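Local coordinates for listeria nuclear targeted protein A (Listeria monocytogenes, PDB 4CIH) that relieves the repression of host interferon-stimulated immune genes by blocking recruitment of the chromatin repressor BAHD1 to them, at residues A[69-72]-A[73-76]; A[84-87]-A[88-92]. The protein carries 2 engineered substitutions. All coordinates share one frame; numbering follows the deposited sequence.

The two contacts lie in series along the chain, neither nesting within nor crossing the other, and both belong to the LntA helical bundle. After helix 8-34 and helix 42-63 the chain forms the short helix 67-70, and contact 1 closes the tight turns that lead out of it, ending with S76 at the start of helix 77-103. Two turns into that long helix, contact 2 joins 84-87 to 88-92, one helical turn to the next. Their centres are 16 Å apart and their nearest atoms about 6 Å, without touching. Contact 1 sits at the surface near one end of the bundle, whereas contact 2 faces partly inward, toward helices 8-34, 42-63 and 121-139.

Contact 1. Residues A[69-72]-A[73-76]; sequences IKRS and SEAS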
ATOM      1  N   ILE A  69       7.435  13.893   6.594  1.00 44.07           N
ATOM      2  CA  ILE A  69       6.344  12.903   6.787  1.00 41.43           C
ATOM      3  C   ILE A  69       6.271  12.396   8.234  1.00 41.84           C
ATOM      4  O   ILE A  69       5.185  12.306   8.811  1.00 60.64           O
ATOM      5  CB  ILE A  69       6.305  11.783   5.696  1.00 38.74           C
ATOM      6  CG1 ILE A  69       5.840  12.358   4.356  1.00 39.92           C
ATOM      7  CG2 ILE A  69       5.322  10.667   6.030  1.00 38.45           C
ATOM      8  CD1 ILE A  69       4.435  12.919   4.380  1.00 25.36           C
ATOM      9  N   LYS A  70       7.416  12.078   8.830  1.00 50.56           N
ATOM     10  CA  LYS A  70       7.539  12.016  10.293  1.00 47.85           C
ATOM     11  C   LYS A  70       6.776  13.157  10.982  1.00 40.87           C
ATOM     12  O   LYS A  70       5.824  12.939  11.768  1.00 36.62           O
ATOM     13  CB  LYS A  70       9.024  12.126  10.680  1.00 54.55           C
ATOM     14  CG  LYS A  70       9.355  11.997  12.168  1.00 59.48           C
ATOM     15  CD  LYS A  70       9.467  10.527  12.600  1.00 65.76           C
ATOM     16  CE  LYS A  70      10.145  10.399  13.963  1.00 69.44           C
ATOM     17  NZ  LYS A  70       9.934   9.050  14.618  1.00 64.08           N
ATOM     18  N   ARG A  71       7.211  14.385  10.690  1.00 42.38           N
ATOM     19  CA  ARG A  71       6.863  15.559  11.501  1.00 36.71           C
ATOM     20  C   ARG A  71       5.504  16.135  11.048  1.00 38.40           C
ATOM     21  O   ARG A  71       4.988  17.123  11.577  1.00 32.96           O
ATOM     22  CB  ARG A  71       8.044  16.541  11.497  1.00 39.29           C
ATOM     23  CG  ARG A  71       9.399  15.815  11.287  1.00 47.19           C
ATOM     24  CD  ARG A  71      10.587  16.179  12.193  1.00 34.06           C
ATOM     25  NE  ARG A  71      10.961  17.588  12.091  1.00 35.90           N
ATOM     26  CZ  ARG A  71      10.671  18.488  13.034  1.00 39.97           C
ATOM     27  NH1 ARG A  71      10.055  18.103  14.146  1.00 39.34           N
ATOM     28  NH2 ARG A  71      11.001  19.762  12.896  1.00 41.22           N
ATOM     29  N   SER A  72       4.892  15.396  10.123  1.00 39.60           N
ATOM     30  CA  SER A  72       3.559  15.664   9.568  1.00 40.22           C
ATOM     31  C   SER A  72       2.624  16.612  10.324  1.00 40.08           C
ATOM     32  O   SER A  72       2.046  17.508   9.716  1.00 46.86           O
ATOM     33  CB  SER A  72       2.831  14.347   9.271  1.00 44.41           C
ATOM     34  OG  SER A  72       2.618  13.571  10.441  1.00 48.12           O
ATOM     35  N   SER A  73       2.430  16.407  11.623  1.00 32.72           N
ATOM     36  CA  SER A  73       1.487  17.253  12.346  1.00 31.76           C
ATOM     37  C   SER A  73       1.904  18.704  12.516  1.00 32.60           C
ATOM     38  O   SER A  73       1.076  19.550  12.840  1.00 31.93           O
ATOM     39  CB  SER A  73       1.109  16.657  13.709  1.00 34.26           C
ATOM     40  OG  SER A  73       2.198  15.948  14.281  1.00 48.58           O
ATOM     41  N   GLU A  74       3.182  19.008  12.319  1.00 40.78           N
ATOM     42  CA  GLU A  74       3.646  20.403  12.323  1.00 33.48           C
ATOM     43  C   GLU A  74       3.980  20.938  10.916  1.00 36.59           C
ATOM     44  O   GLU A  74       4.474  22.045  10.803  1.00 34.46           O
ATOM     45  CB  GLU A  74       4.890  20.559  13.212  1.00 40.58           C
ATOM     46  CG  GLU A  74       5.280  19.324  14.012  1.00 36.24           C
ATOM     47  CD  GLU A  74       6.776  19.080  14.058  1.00 45.38           C
ATOM     48  OE1 GLU A  74       7.562  20.023  13.827  1.00 37.70           O
ATOM     49  OE2 GLU A  74       7.178  17.943  14.367  1.00 44.99           O
ATOM     50  N   ALA A  75       3.762  20.177   9.838  1.00 34.64           N
ATOM     51  CA  ALA A  75       3.876  20.780   8.497  1.00 29.34           C
ATOM     52  C   ALA A  75       2.511  21.279   8.037  1.00 33.50           C
ATOM     53  O   ALA A  75       1.568  21.388   8.809  1.00 42.24           O
ATOM     54  CB  ALA A  75       4.446  19.791   7.487  1.00 37.40           C
ATOM     55  N   SER A  76       2.391  21.600   6.771  1.00 36.01           N
ATOM     56  CA  SER A  76       1.137  22.119   6.265  1.00 38.33           C
ATOM     57  C   SER A  76       0.022  21.136   6.479  1.00 39.42           C
ATOM     58  O   SER A  76       0.265  19.950   6.655  1.00 32.07           O
ATOM     59  CB  SER A  76       1.249  22.355   4.753  1.00 46.83           C
ATOM     60  OG  SER A  76       1.598  21.148   4.083  1.00 36.28           O
TER
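The carbonyl oxygen of R71 accepts the backbone N-H of E74, with R71 O and E74 N 2.7 Å apart and an N-H...O angle of 169°. The E74 side chain lies against the same oxygen: its CG comes to 3.3 Å from R71 O before the chain bends at chi2 and carries the carboxylate back over the R71 side chain. There E74 OE2 forms a salt bridge with R71 NH1 at 2.9 Å. The guanidinium and carboxylate planes stand 68° apart, so the two groups meet obliquely and do not form the flat, two-pronged pairing possible between them. E74 OE2 also lies 3.3 Å from R71 CB, tucked over the root of its partner. R71 itself is bent at chi2 and chi3, which curls the guanidinium round to the glutamate; its NE has, in addition, a long and weak ion pair with D67.

A second turn follows directly: A75 N donates to S72 O at 3.2 Å, approaching from well above the carbonyl plane. The two i-to-i+3 bonds, successive turns offset by one residue, give the linker between helix 67-70 and helix 77-103 a short 3-10 segment. S72 is the buried residue of this linker. Its OG, set between the backbone N and the carbonyl carbon (chi1 62°), is hydrogen-bonded to E80 and K83 of the following helix, pinning the turn to that helix. E74 is exposed and R71 partly so, which places their salt bridge at the surface. At the far end, S76 occupies the N-cap position of helix 77-103, where its OG makes a weak hydrogen bond with T79 N.

Contact 2. Residues A[84-87]-A[88-92]; sequences KIFK and EWSEF
S90 folds back on the preceding turn of helix 77-103, where its side chain meets F86 and K87. Its CB lies 3.0 Å from F86 O and sits over one face of the F86 ring, 4.2 Å above the plane and displaced toward the rim. From CB the hydroxyl turns into the position between the backbone N and the carbonyl carbon (chi1 65°), which brings S90 OG to 2.6 Å from F86 O and leaves K87 O close by at 3.0 Å. S90 OG is hydrogen-bonded to Q60 of helix 42-63. The backbone N of S90 donates to F86 O at 2.9 Å, one of the i-to-i+4 bonds of the α-helix; W89 N to I85 O, at 2.6 Å, is another. Alongside, I85 CG1 and W89 CB meet at 4.4 Å, on the side where both side chains pack against helix 121-139. The hydroxyl of this buried serine thus lies among F86 O, K87 O and Q60, and its hydrogen bond to Q60 gives the polar group a partner inside the bundle, on a neighbouring helix.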
ATOM      1  N   LYS A  84      -1.725  10.776   6.759  1.00 39.15           N
ATOM      2  CA  LYS A  84      -2.757  10.178   7.627  1.00 36.61           C
ATOM      3  C   LYS A  84      -3.558   9.198   6.814  1.00 35.63           C
ATOM      4  O   LYS A  84      -3.857   8.096   7.263  1.00 45.51           O
ATOM      5  CB  LYS A  84      -3.678  11.274   8.185  1.00 35.51           C
ATOM      6  CG  LYS A  84      -4.990  10.741   8.719  1.00 38.85           C
ATOM      7  CD  LYS A  84      -5.764  11.835   9.442  1.00 34.43           C
ATOM      8  CE  LYS A  84      -7.165  11.364   9.741  1.00 30.74           C
ATOM      9  NZ  LYS A  84      -8.130  12.317   9.115  1.00 34.77           N
ATOM     10  N   ILE A  85      -3.897   9.619   5.601  1.00 39.58           N
ATOM     11  CA  ILE A  85      -4.532   8.747   4.641  1.00 39.70           C
ATOM     12  C   ILE A  85      -3.523   7.720   4.141  1.00 45.05           C
ATOM     13  O   ILE A  85      -3.744   6.513   4.289  1.00 58.98           O
ATOM     14  CB  ILE A  85      -5.140   9.543   3.473  1.00 39.36           C
ATOM     15  CG1 ILE A  85      -5.903   8.623   2.528  1.00 44.57           C
ATOM     16  CG2 ILE A  85      -4.083  10.327   2.719  1.00 43.66           C
ATOM     17  CD1 ILE A  85      -7.395   8.755   2.657  1.00 34.97           C
ATOM     18  N   PHE A  86      -2.412   8.180   3.572  1.00 36.09           N
ATOM     19  CA  PHE A  86      -1.438   7.260   2.979  1.00 39.35           C
ATOM     20  C   PHE A  86      -1.066   6.141   3.950  1.00 36.56           C
ATOM     21  O   PHE A  86      -0.846   5.020   3.543  1.00 43.33           O
ATOM     22  CB  PHE A  86      -0.212   8.042   2.522  1.00 39.71           C
ATOM     23  CG  PHE A  86       0.962   7.190   2.125  1.00 46.65           C
ATOM     24  CD1 PHE A  86       1.742   6.550   3.090  1.00 47.19           C
ATOM     25  CD2 PHE A  86       1.344   7.106   0.796  1.00 44.34           C
ATOM     26  CE1 PHE A  86       2.836   5.797   2.724  1.00 41.38           C
ATOM     27  CE2 PHE A  86       2.419   6.346   0.418  1.00 39.83           C
ATOM     28  CZ  PHE A  86       3.171   5.686   1.381  1.00 47.58           C
ATOM     29  N   LYS A  87      -1.067   6.428   5.240  1.00 39.11           N
ATOM     30  CA  LYS A  87      -0.777   5.401   6.245  1.00 37.26           C
ATOM     31  C   LYS A  87      -1.930   4.435   6.245  1.00 31.65           C
ATOM     32  O   LYS A  87      -1.730   3.207   6.241  1.00 33.06           O
ATOM     33  CB  LYS A  87      -0.537   5.989   7.658  1.00 40.43           C
ATOM     34  CG  LYS A  87       0.766   5.491   8.321  1.00 49.84           C
ATOM     35  CD  LYS A  87       0.880   5.739   9.841  1.00 40.51           C
ATOM     36  CE  LYS A  87       1.383   4.498  10.559  1.00 46.57           C
ATOM     37  NZ  LYS A  87       0.669   4.134  11.828  1.00 40.34           N
ATOM     38  N   GLU A  88      -3.139   4.973   6.207  1.00 28.35           N
ATOM     39  CA  GLU A  88      -4.325   4.123   6.176  1.00 33.57           C
ATOM     40  C   GLU A  88      -4.487   3.360   4.829  1.00 39.60           C
ATOM     41  O   GLU A  88      -4.821   2.182   4.836  1.00 35.05           O
ATOM     42  CB  GLU A  88      -5.603   4.930   6.461  1.00 41.13           C
ATOM     43  CG  GLU A  88      -6.068   5.136   7.917  1.00 40.63           C
ATOM     44  CD  GLU A  88      -6.895   6.414   7.958  1.00 41.68           C
ATOM     45  OE1 GLU A  88      -7.130   6.874   6.831  1.00 32.44           O
ATOM     46  OE2 GLU A  88      -7.263   6.984   9.023  1.00 34.68           O
ATOM     47  N   TRP A  89      -4.317   4.064   3.706  1.00 37.46           N
ATOM     48  CA  TRP A  89      -4.365   3.523   2.318  1.00 40.02           C
ATOM     49  C   TRP A  89      -3.296   2.416   2.003  1.00 35.51           C
ATOM     50  O   TRP A  89      -3.633   1.334   1.516  1.00 49.66           O
ATOM     51  CB  TRP A  89      -4.228   4.724   1.350  1.00 39.44           C
ATOM     52  CG  TRP A  89      -4.340   4.441  -0.125  1.00 41.75           C
ATOM     53  CD1 TRP A  89      -5.475   4.451  -0.869  1.00 34.97           C
ATOM     54  CD2 TRP A  89      -3.266   4.120  -1.024  1.00 41.36           C
ATOM     55  NE1 TRP A  89      -5.182   4.124  -2.168  1.00 42.35           N
ATOM     56  CE2 TRP A  89      -3.835   3.912  -2.286  1.00 41.32           C
ATOM     57  CE3 TRP A  89      -1.881   3.987  -0.876  1.00 40.14           C
ATOM     58  CZ2 TRP A  89      -3.068   3.606  -3.409  1.00 54.96           C
ATOM     59  CZ3 TRP A  89      -1.131   3.663  -1.963  1.00 54.98           C
ATOM     60  CH2 TRP A  89      -1.720   3.470  -3.226  1.00 57.84           C
ATOM     61  N   SER A  90      -2.034   2.683   2.317  1.00 33.13           N
ATOM     62  CA  SER A  90      -0.922   1.699   2.193  1.00 32.71           C
ATOM     63  C   SER A  90      -1.019   0.424   3.042  1.00 29.85           C
ATOM     64  O   SER A  90      -0.724  -0.694   2.570  1.00 25.28           O
ATOM     65  CB  SER A  90       0.346   2.403   2.592  1.00 32.05           C
ATOM     66  OG  SER A  90       0.239   2.740   3.969  1.00 42.81           O
ATOM     67  N   GLU A  91      -1.367   0.570   4.322  1.00 29.47           N
ATOM     68  CA  GLU A  91      -1.504  -0.627   5.121  1.00 34.05           C
ATOM     69  C   GLU A  91      -2.501  -1.524   4.442  1.00 35.73           C
ATOM     70  O   GLU A  91      -2.158  -2.605   3.953  1.00 49.16           O
ATOM     71  CB  GLU A  91      -1.899  -0.322   6.564  1.00 37.88           C
ATOM     72  CG  GLU A  91      -0.742  -0.418   7.542  1.00 36.44           C
ATOM     73  CD  GLU A  91      -0.130  -1.808   7.640  1.00 44.97           C
ATOM     74  OE1 GLU A  91      -0.875  -2.798   7.819  1.00 63.45           O
ATOM     75  OE2 GLU A  91       1.105  -1.916   7.588  1.00 36.17           O
ATOM     76  N   PHE A  92      -3.727  -1.040   4.377  1.00 32.77           N
ATOM     77  CA  PHE A  92      -4.859  -1.769   3.819  1.00 42.71           C
ATOM     78  C   PHE A  92      -4.492  -2.708   2.640  1.00 38.12           C
ATOM     79  O   PHE A  92      -4.848  -3.903   2.593  1.00 34.37           O
ATOM     80  CB  PHE A  92      -5.881  -0.732   3.370  1.00 41.21           C
ATOM     81  CG  PHE A  92      -7.032  -1.321   2.627  1.00 56.07           C
ATOM     82  CD1 PHE A  92      -7.966  -2.110   3.286  1.00 66.73           C
ATOM     83  CD2 PHE A  92      -7.177  -1.108   1.278  1.00 47.83           C
ATOM     84  CE1 PHE A  92      -9.036  -2.660   2.609  1.00 66.61           C
ATOM     85  CE2 PHE A  92      -8.244  -1.656   0.592  1.00 58.20           C
ATOM     86  CZ  PHE A  92      -9.171  -2.440   1.252  1.00 57.96           C
TER